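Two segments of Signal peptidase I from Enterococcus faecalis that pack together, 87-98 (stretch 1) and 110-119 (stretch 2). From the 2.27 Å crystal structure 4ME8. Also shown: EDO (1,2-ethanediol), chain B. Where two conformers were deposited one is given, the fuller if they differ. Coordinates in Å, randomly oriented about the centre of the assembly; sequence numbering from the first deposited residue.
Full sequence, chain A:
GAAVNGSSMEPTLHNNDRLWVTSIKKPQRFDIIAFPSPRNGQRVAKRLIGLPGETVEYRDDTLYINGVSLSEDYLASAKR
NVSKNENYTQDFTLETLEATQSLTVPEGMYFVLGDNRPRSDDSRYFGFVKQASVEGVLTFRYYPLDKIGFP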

ATOM      1  N   ASN A  87      13.471   0.309  10.691  1.00103.98           N
ATOM      2  CA  ASN A  87      12.839   0.526   9.385  1.00 94.02           C
ATOM      3  C   ASN A  87      11.399   1.012   9.573  1.00 87.02           C
ATOM      4  O   ASN A  87      10.632   0.428  10.344  1.00 86.01           O
ATOM      5  N   TYR A  88      11.045   2.076   8.858  1.00 81.29           N
ATOM      6  CA  TYR A  88       9.718   2.685   8.937  1.00 75.43           C
ATOM      7  C   TYR A  88       8.618   1.705   8.507  1.00 71.08           C
ATOM      8  O   TYR A  88       7.544   1.643   9.115  1.00 70.22           O
ATOM      9  N   THR A  89       8.899   0.956   7.444  1.00 68.69           N
ATOM     10  CA  THR A  89       8.020  -0.103   6.955  1.00 64.43           C
ATOM     11  C   THR A  89       8.769  -1.423   7.103  1.00 66.89           C
ATOM     12  O   THR A  89       9.911  -1.539   6.658  1.00 68.47           O
ATOM     13  N   GLN A  90       8.126  -2.413   7.719  1.00 67.77           N
ATOM     14  CA  GLN A  90       8.766  -3.707   7.968  1.00 71.67           C
ATOM     15  C   GLN A  90       8.980  -4.458   6.654  1.00 69.05           C
ATOM     16  O   GLN A  90       8.246  -4.245   5.674  1.00 63.63           O
ATOM     17  N   ASP A  91       9.997  -5.315   6.630  1.00 71.07           N
ATOM     18  CA  ASP A  91      10.210  -6.212   5.500  1.00 69.83           C
ATOM     19  C   ASP A  91       8.968  -7.098   5.282  1.00 66.93           C
ATOM     20  O   ASP A  91       8.418  -7.671   6.225  1.00 70.83           O
ATOM     21  N   PHE A  92       8.519  -7.188   4.038  1.00 62.97           N
ATOM     22  CA  PHE A  92       7.465  -8.126   3.677  1.00 62.04           C
ATOM     23  C   PHE A  92       7.422  -8.334   2.173  1.00 59.54           C
ATOM     24  O   PHE A  92       7.967  -7.540   1.414  1.00 58.96           O
ATOM     25  N   THR A  93       6.820  -9.448   1.775  1.00 59.76           N
ATOM     26  CA  THR A  93       6.270  -9.634   0.445  1.00 57.85           C
ATOM     27  C   THR A  93       4.768  -9.908   0.605  1.00 57.65           C
ATOM     28  O   THR A  93       4.263 -10.011   1.724  1.00 59.15           O
ATOM     29  N   LEU A  94       4.054 -10.036  -0.508  1.00 56.90           N
ATOM     30  CA  LEU A  94       2.650 -10.437  -0.458  1.00 57.52           C
ATOM     31  C   LEU A  94       2.518 -11.900   0.008  1.00 60.82           C
ATOM     32  O   LEU A  94       1.438 -12.324   0.402  1.00 61.14           O
ATOM     33  N   GLU A  95       3.609 -12.666  -0.044  1.00 64.38           N
ATOM     34  CA  GLU A  95       3.627 -14.016   0.534  1.00 70.72           C
ATOM     35  C   GLU A  95       3.883 -14.022   2.048  1.00 72.54           C
ATOM     36  O   GLU A  95       3.450 -14.938   2.737  1.00 75.24           O
ATOM     37  N   THR A  96       4.603 -13.016   2.549  1.00 72.52           N
ATOM     38  CA  THR A  96       4.942 -12.903   3.983  1.00 75.95           C
ATOM     39  C   THR A  96       3.741 -12.488   4.836  1.00 74.23           C
ATOM     40  O   THR A  96       3.675 -12.810   6.021  1.00 75.64           O
ATOM     41  N   LEU A  97       2.805 -11.765   4.233  1.00 68.90           N
ATOM     42  CA  LEU A  97       1.718 -11.178   4.986  1.00 67.81           C
ATOM     43  C   LEU A  97       0.585 -12.167   5.151  1.00 70.05           C
ATOM     44  O   LEU A  97       0.064 -12.691   4.163  1.00 67.57           O
ATOM     45  N   GLU A  98       0.238 -12.418   6.413  1.00 73.55           N
ATOM     46  CA  GLU A  98      -0.936 -13.194   6.801  1.00 79.61           C
ATOM     47  C   GLU A  98      -2.173 -12.688   6.048  1.00 75.16           C
ATOM     48  O   GLU A  98      -2.946 -13.475   5.512  1.00 78.00           O
ATOM     49  N   TYR A 110      -6.459  -3.977  -5.436  1.00 45.68           N
ATOM     50  CA  TYR A 110      -5.337  -3.097  -5.131  1.00 41.76           C
ATOM     51  C   TYR A 110      -4.680  -3.473  -3.801  1.00 40.89           C
ATOM     52  O   TYR A 110      -5.334  -3.990  -2.892  1.00 41.97           O
ATOM     53  N   PHE A 111      -3.384  -3.181  -3.706  1.00 40.00           N
ATOM     54  CA  PHE A 111      -2.634  -3.209  -2.462  1.00 39.79           C
ATOM     55  C   PHE A 111      -2.372  -1.762  -2.096  1.00 39.15           C
ATOM     56  O   PHE A 111      -1.837  -0.999  -2.910  1.00 39.01           O
ATOM     57  N   VAL A 112      -2.779  -1.366  -0.894  1.00 40.19           N
ATOM     58  CA  VAL A 112      -2.648   0.034  -0.462  1.00 39.42           C
ATOM     59  C   VAL A 112      -1.881   0.138   0.859  1.00 39.74           C
ATOM     60  O   VAL A 112      -1.849  -0.806   1.630  1.00 40.33           O
ATOM     61  N   LEU A 113      -1.228   1.274   1.084  1.00 39.50           N
ATOM     62  CA  LEU A 113      -0.509   1.533   2.328  1.00 39.60           C
ATOM     63  C   LEU A 113      -0.755   2.976   2.753  1.00 40.05           C
ATOM     64  O   LEU A 113      -0.924   3.845   1.904  1.00 39.82           O
ATOM     65  N   GLY A 114      -0.764   3.228   4.060  1.00 40.84           N
ATOM     66  CA  GLY A 114      -0.882   4.591   4.573  1.00 41.92           C
ATOM     67  C   GLY A 114       0.475   5.208   4.854  1.00 43.18           C
ATOM     68  O   GLY A 114       1.388   4.512   5.307  1.00 44.07           O
ATOM     69  N   ASP A 115       0.601   6.516   4.624  1.00 43.72           N
ATOM     70  CA  ASP A 115       1.885   7.210   4.787  1.00 45.62           C
ATOM     71  C   ASP A 115       2.391   7.187   6.235  1.00 48.54           C
ATOM     72  O   ASP A 115       3.603   7.088   6.449  1.00 50.93           O
ATOM     73  N   ASN A 116       1.483   7.308   7.212  1.00 48.58           N
ATOM     74  CA  ASN A 116       1.858   7.150   8.625  0.50 51.80           C
ATOM     75  C   ASN A 116       1.971   5.650   8.937  1.00 51.14           C
ATOM     76  O   ASN A 116       1.177   5.075   9.690  1.00 51.34           O
ATOM     77  N   ARG A 117       2.994   5.036   8.344  1.00 50.89           N
ATOM     78  CA  ARG A 117       3.137   3.569   8.253  1.00 50.37           C
ATOM     79  C   ARG A 117       2.971   2.767   9.552  1.00 53.35           C
ATOM     80  O   ARG A 117       2.278   1.739   9.551  1.00 52.88           O
ATOM     81  N   PRO A 118       3.604   3.212  10.656  1.00 57.29           N
ATOM     82  CA  PRO A 118       3.423   2.443  11.891  1.00 59.97           C
ATOM     83  C   PRO A 118       2.060   2.605  12.581  1.00 60.00           C
ATOM     84  O   PRO A 118       1.798   1.917  13.576  1.00 62.01           O
ATOM     85  N   ARG A 119       1.224   3.517  12.083  1.00 57.71           N
ATOM     86  CA  ARG A 119      -0.093   3.778  12.665  1.00 58.17           C
ATOM     87  C   ARG A 119      -1.213   3.520  11.652  1.00 53.83           C
ATOM     88  O   ARG A 119      -2.356   3.908  11.858  1.00 53.68           O
TER

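The apolar centre of this contact is built around F111, which lies on the strand 110-113 with its CA-to-CB bond directed toward stretch 1. Its chi1 is t (-173°) and its chi2 is 84°, and this carries the ring in among three apolar side chains. L94 CD2 comes to 3.5 Å from F111 CD1. The CA-to-CB bond of L94 is sideways, but its m,t rotamer brings the end of the chain closer to the other stretch. L97, also m,t and with its CA-to-CB bond toward stretch 2, places its CD1 at the edge of the F111 ring, 3.9 Å from F111 CE1. The third neighbour is F92, whose p rotamer (chi1 67°, chi2 -90°) leaves F92 CE2 3.6 Å from F111 CZ. The two aromatic rings meet rim to rim, with centroids 5.9 Å apart and planes inclined at 35°, so neither covers the face of the other. Branched leucines and flat phenylalanines suit such a place: they fill buried space without bringing in polar atoms that would need partners.

L113, two residues along the strand from F111, has the same inward direction, as alternation in a strand predicts; Y110 and V112 make no contact with stretch 1. With an m,t rotamer, L113 only grazes the edge of the F92 ring, its CD1 lying 4.5 Å from F92 CZ.

Farther out, the packing becomes mixed. The CA-to-CB bond of R117 points toward stretch 1, and the chain folds back through m chi1 and chi2. Its methylenes serve as apolar surface, with R117 CG 3.4 Å from Y88 CE2, while its charged end finds polar partners. R117 NH1 donates to T89 (m) OG1 at 3.0 Å, the threonine oxygen lying near the guanidinium plane, where the N-H bonds point. R117 NE also makes a weak hydrogen bond to G114 O at 2.9 Å, within its own stretch.

Y88 spans the outer part of the contact. Its CA-to-CB bond is sideways, but a t chi1 (-166°) brings the end of the ring nearer to stretch 2. P118 CD sits over one ring face, 3.9 Å from the Y88 ring centroid in a CH-pi contact. At the tip, Y88 OH donates a hydrogen bond to D115 O at 3.0 Å, so this buried tyrosine pairs an apolar ring with a satisfied hydroxyl.

The CA-to-CB bond of D115 points away from stretch 1. Its backbone D115 N donates to O2 of the 1,2-ethanediol at 3.1 Å, a molecule probably derived from the crystallisation liquor.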

ATOM      1  CB  ASN A  87      12.824  -0.755   8.541  1.00 90.35           C
ATOM      2  CG  ASN A  87      14.148  -1.028   7.840  1.00 93.08           C
ATOM      3  OD1 ASN A  87      15.005  -0.149   7.705  1.00 95.05           O
ATOM      4  ND2 ASN A  87      14.308  -2.258   7.368  1.00 91.59           N
ATOM      5  CB  TYR A  88       9.693   3.931   8.048  1.00 72.54           C
ATOM      6  CG  TYR A  88       8.526   4.853   8.276  1.00 69.65           C
ATOM      7  CD1 TYR A  88       8.326   5.454   9.509  1.00 73.05           C
ATOM      8  CD2 TYR A  88       7.637   5.147   7.250  1.00 64.99           C
ATOM      9  CE1 TYR A  88       7.265   6.315   9.724  1.00 71.65           C
ATOM     10  CE2 TYR A  88       6.576   6.009   7.452  1.00 63.61           C
ATOM     11  CZ  TYR A  88       6.392   6.589   8.692  1.00 67.08           C
ATOM     12  OH  TYR A  88       5.336   7.443   8.905  1.00 66.36           O
ATOM     13  CB  THR A  89       7.657   0.100   5.463  1.00 59.34           C
ATOM     14  OG1 THR A  89       7.123   1.416   5.260  1.00 57.04           O
ATOM     15  CG2 THR A  89       6.638  -0.932   5.005  1.00 55.80           C
ATOM     16  CB  GLN A  90       7.962  -4.560   8.983  1.00 74.47           C
ATOM     17  CG  GLN A  90       6.776  -5.373   8.440  1.00 72.32           C
ATOM     18  CD  GLN A  90       5.471  -4.585   8.381  1.00 71.81           C
ATOM     19  OE1 GLN A  90       5.441  -3.447   7.903  1.00 71.36           O
ATOM     20  NE2 GLN A  90       4.383  -5.191   8.861  1.00 71.62           N
ATOM     21  CB  ASP A  91      11.447  -7.101   5.721  1.00 75.45           C
ATOM     22  CG  ASP A  91      12.763  -6.311   5.761  1.00 78.87           C
ATOM     23  OD1 ASP A  91      12.806  -5.144   5.323  1.00 76.77           O
ATOM     24  OD2 ASP A  91      13.769  -6.875   6.234  1.00 83.75           O
ATOM     25  CB  PHE A  92       6.087  -7.655   4.179  1.00 60.78           C
ATOM     26  CG  PHE A  92       5.566  -6.404   3.500  1.00 56.96           C
ATOM     27  CD1 PHE A  92       5.860  -5.148   4.007  1.00 56.73           C
ATOM     28  CD2 PHE A  92       4.752  -6.489   2.372  1.00 54.06           C
ATOM     29  CE1 PHE A  92       5.375  -4.000   3.394  1.00 54.14           C
ATOM     30  CE2 PHE A  92       4.273  -5.346   1.750  1.00 51.46           C
ATOM     31  CZ  PHE A  92       4.583  -4.100   2.264  1.00 50.93           C
ATOM     32  CB  THR A  93       6.928 -10.814  -0.310  1.00 59.54           C
ATOM     33  OG1 THR A  93       6.544 -12.051   0.290  1.00 61.67           O
ATOM     34  CG2 THR A  93       8.447 -10.700  -0.309  1.00 62.03           C
ATOM     35  CB  LEU A  94       1.959 -10.227  -1.817  1.00 55.99           C
ATOM     36  CG  LEU A  94       1.941  -8.823  -2.442  1.00 51.75           C
ATOM     37  CD1 LEU A  94       1.284  -8.857  -3.816  1.00 50.81           C
ATOM     38  CD2 LEU A  94       1.236  -7.830  -1.538  1.00 50.76           C
ATOM     39  CB  GLU A  95       4.681 -14.886  -0.151  1.00 74.59           C
ATOM     40  CG  GLU A  95       4.499 -15.041  -1.653  1.00 74.00           C
ATOM     41  CD  GLU A  95       5.413 -16.110  -2.231  1.00 79.85           C
ATOM     42  OE1 GLU A  95       5.491 -17.220  -1.642  1.00 84.69           O
ATOM     43  OE2 GLU A  95       6.062 -15.842  -3.265  1.00 76.88           O
ATOM     44  CB  THR A  96       6.087 -11.880   4.201  1.00 76.49           C
ATOM     45  OG1 THR A  96       7.326 -12.462   3.780  1.00 84.13           O
ATOM     46  CG2 THR A  96       6.234 -11.448   5.667  1.00 79.91           C
ATOM     47  CB  LEU A  97       1.207  -9.921   4.295  1.00 64.23           C
ATOM     48  CG  LEU A  97       2.196  -8.769   4.143  1.00 61.61           C
ATOM     49  CD1 LEU A  97       1.622  -7.758   3.160  1.00 57.04           C
ATOM     50  CD2 LEU A  97       2.503  -8.125   5.488  1.00 62.47           C
ATOM     51  CB  GLU A  98      -1.118 -13.085   8.332  1.00 86.67           C
ATOM     52  CG  GLU A  98      -2.356 -13.749   8.935  1.00 97.88           C
ATOM     53  CD  GLU A  98      -2.383 -13.723  10.474  1.00105.21           C
ATOM     54  OE1 GLU A  98      -1.710 -12.871  11.099  1.00103.33           O
ATOM     55  OE2 GLU A  98      -3.096 -14.562  11.071  1.00113.55           O
ATOM     56  CB  TYR A 110      -5.826  -1.645  -4.997  1.00 41.33           C
ATOM     57  CG  TYR A 110      -6.338  -0.954  -6.259  1.00 42.05           C
ATOM     58  CD1 TYR A 110      -5.716  -1.133  -7.491  1.00 42.08           C
ATOM     59  CD2 TYR A 110      -7.406  -0.063  -6.196  1.00 43.72           C
ATOM     60  CE1 TYR A 110      -6.162  -0.465  -8.624  1.00 43.79           C
ATOM     61  CE2 TYR A 110      -7.855   0.610  -7.319  1.00 45.16           C
ATOM     62  CZ  TYR A 110      -7.235   0.402  -8.535  1.00 45.30           C
ATOM     63  OH  TYR A 110      -7.674   1.063  -9.660  1.00 47.31           O
ATOM     64  CB  PHE A 111      -1.302  -3.942  -2.649  1.00 40.36           C
ATOM     65  CG  PHE A 111      -0.547  -4.152  -1.370  1.00 40.55           C
ATOM     66  CD1 PHE A 111      -0.830  -5.234  -0.557  1.00 42.37           C
ATOM     67  CD2 PHE A 111       0.433  -3.254  -0.972  1.00 39.31           C
ATOM     68  CE1 PHE A 111      -0.140  -5.424   0.633  1.00 44.21           C
ATOM     69  CE2 PHE A 111       1.115  -3.429   0.216  1.00 40.48           C
ATOM     70  CZ  PHE A 111       0.835  -4.516   1.022  1.00 43.25           C
ATOM     71  CB  VAL A 112      -4.020   0.727  -0.339  1.00 40.38           C
ATOM     72  CG1 VAL A 112      -4.801   0.622  -1.652  1.00 40.45           C
ATOM     73  CG2 VAL A 112      -4.831   0.165   0.828  1.00 42.01           C
ATOM     74  CB  LEU A 113       0.990   1.325   2.138  1.00 39.71           C
ATOM     75  CG  LEU A 113       1.540  -0.054   1.774  1.00 39.73           C
ATOM     76  CD1 LEU A 113       3.032   0.056   1.538  1.00 40.57           C
ATOM     77  CD2 LEU A 113       1.271  -1.093   2.851  1.00 41.56           C
ATOM     78  CB  ASP A 115       1.807   8.651   4.287  1.00 46.78           C
ATOM     79  CG  ASP A 115       1.595   8.754   2.768  1.00 45.41           C
ATOM     80  OD1 ASP A 115       1.593   7.725   2.038  1.00 42.72           O
ATOM     81  OD2 ASP A 115       1.433   9.899   2.300  1.00 47.48           O
ATOM     82  CB  ASN A 116       0.872   7.868   9.563  0.50 53.39           C
ATOM     83  CG  ASN A 116       1.484   8.202  10.921  0.50 57.76           C
ATOM     84  OD1 ASN A 116       2.703   8.208  11.085  0.50 60.00           O
ATOM     85  ND2 ASN A 116       0.634   8.486  11.897  0.50 59.61           N
ATOM     86  CB  ARG A 117       4.471   3.199   7.570  1.00 50.69           C
ATOM     87  CG  ARG A 117       4.577   3.602   6.104  1.00 47.79           C
ATOM     88  CD  ARG A 117       3.803   2.657   5.196  1.00 44.49           C
ATOM     89  NE  ARG A 117       3.575   3.226   3.866  1.00 41.85           N
ATOM     90  CZ  ARG A 117       4.374   3.078   2.813  1.00 41.28           C
ATOM     91  NH1 ARG A 117       5.491   2.369   2.904  1.00 42.83           N
ATOM     92  NH2 ARG A 117       4.058   3.667   1.655  1.00 39.63           N
ATOM     93  CB  PRO A 118       4.551   2.947  12.801  1.00 65.00           C
ATOM     94  CG  PRO A 118       5.011   4.237  12.214  1.00 64.87           C
ATOM     95  CD  PRO A 118       4.706   4.189  10.751  1.00 60.06           C
ATOM     96  CB  ARG A 119      -0.145   5.220  13.191  1.00 61.57           C
ATOM     97  CG  ARG A 119       0.363   5.378  14.617  1.00 68.31           C
ATOM     98  CD  ARG A 119       0.973   6.751  14.878  1.00 72.70           C
ATOM     99  NE  ARG A 119       2.415   6.781  14.593  1.00 76.16           N
ATOM    100  CZ  ARG A 119       3.378   6.391  15.439  1.00 81.93           C
ATOM    101  NH1 ARG A 119       3.086   5.924  16.659  1.00 83.96           N
ATOM    102  NH2 ARG A 119       4.657   6.469  15.060  1.00 84.29           N
TER
HETATM  103  C1  EDO B 200      -3.824   9.281   3.050  1.00 49.52           C
HETATM  104  O1  EDO B 200      -3.889  10.034   4.272  1.00 62.61           O
HETATM  105  C2  EDO B 200      -2.415   8.735   2.838  1.00 52.28           C
HETATM  106  O2  EDO B 200      -2.191   7.598   3.676  1.00 46.69           O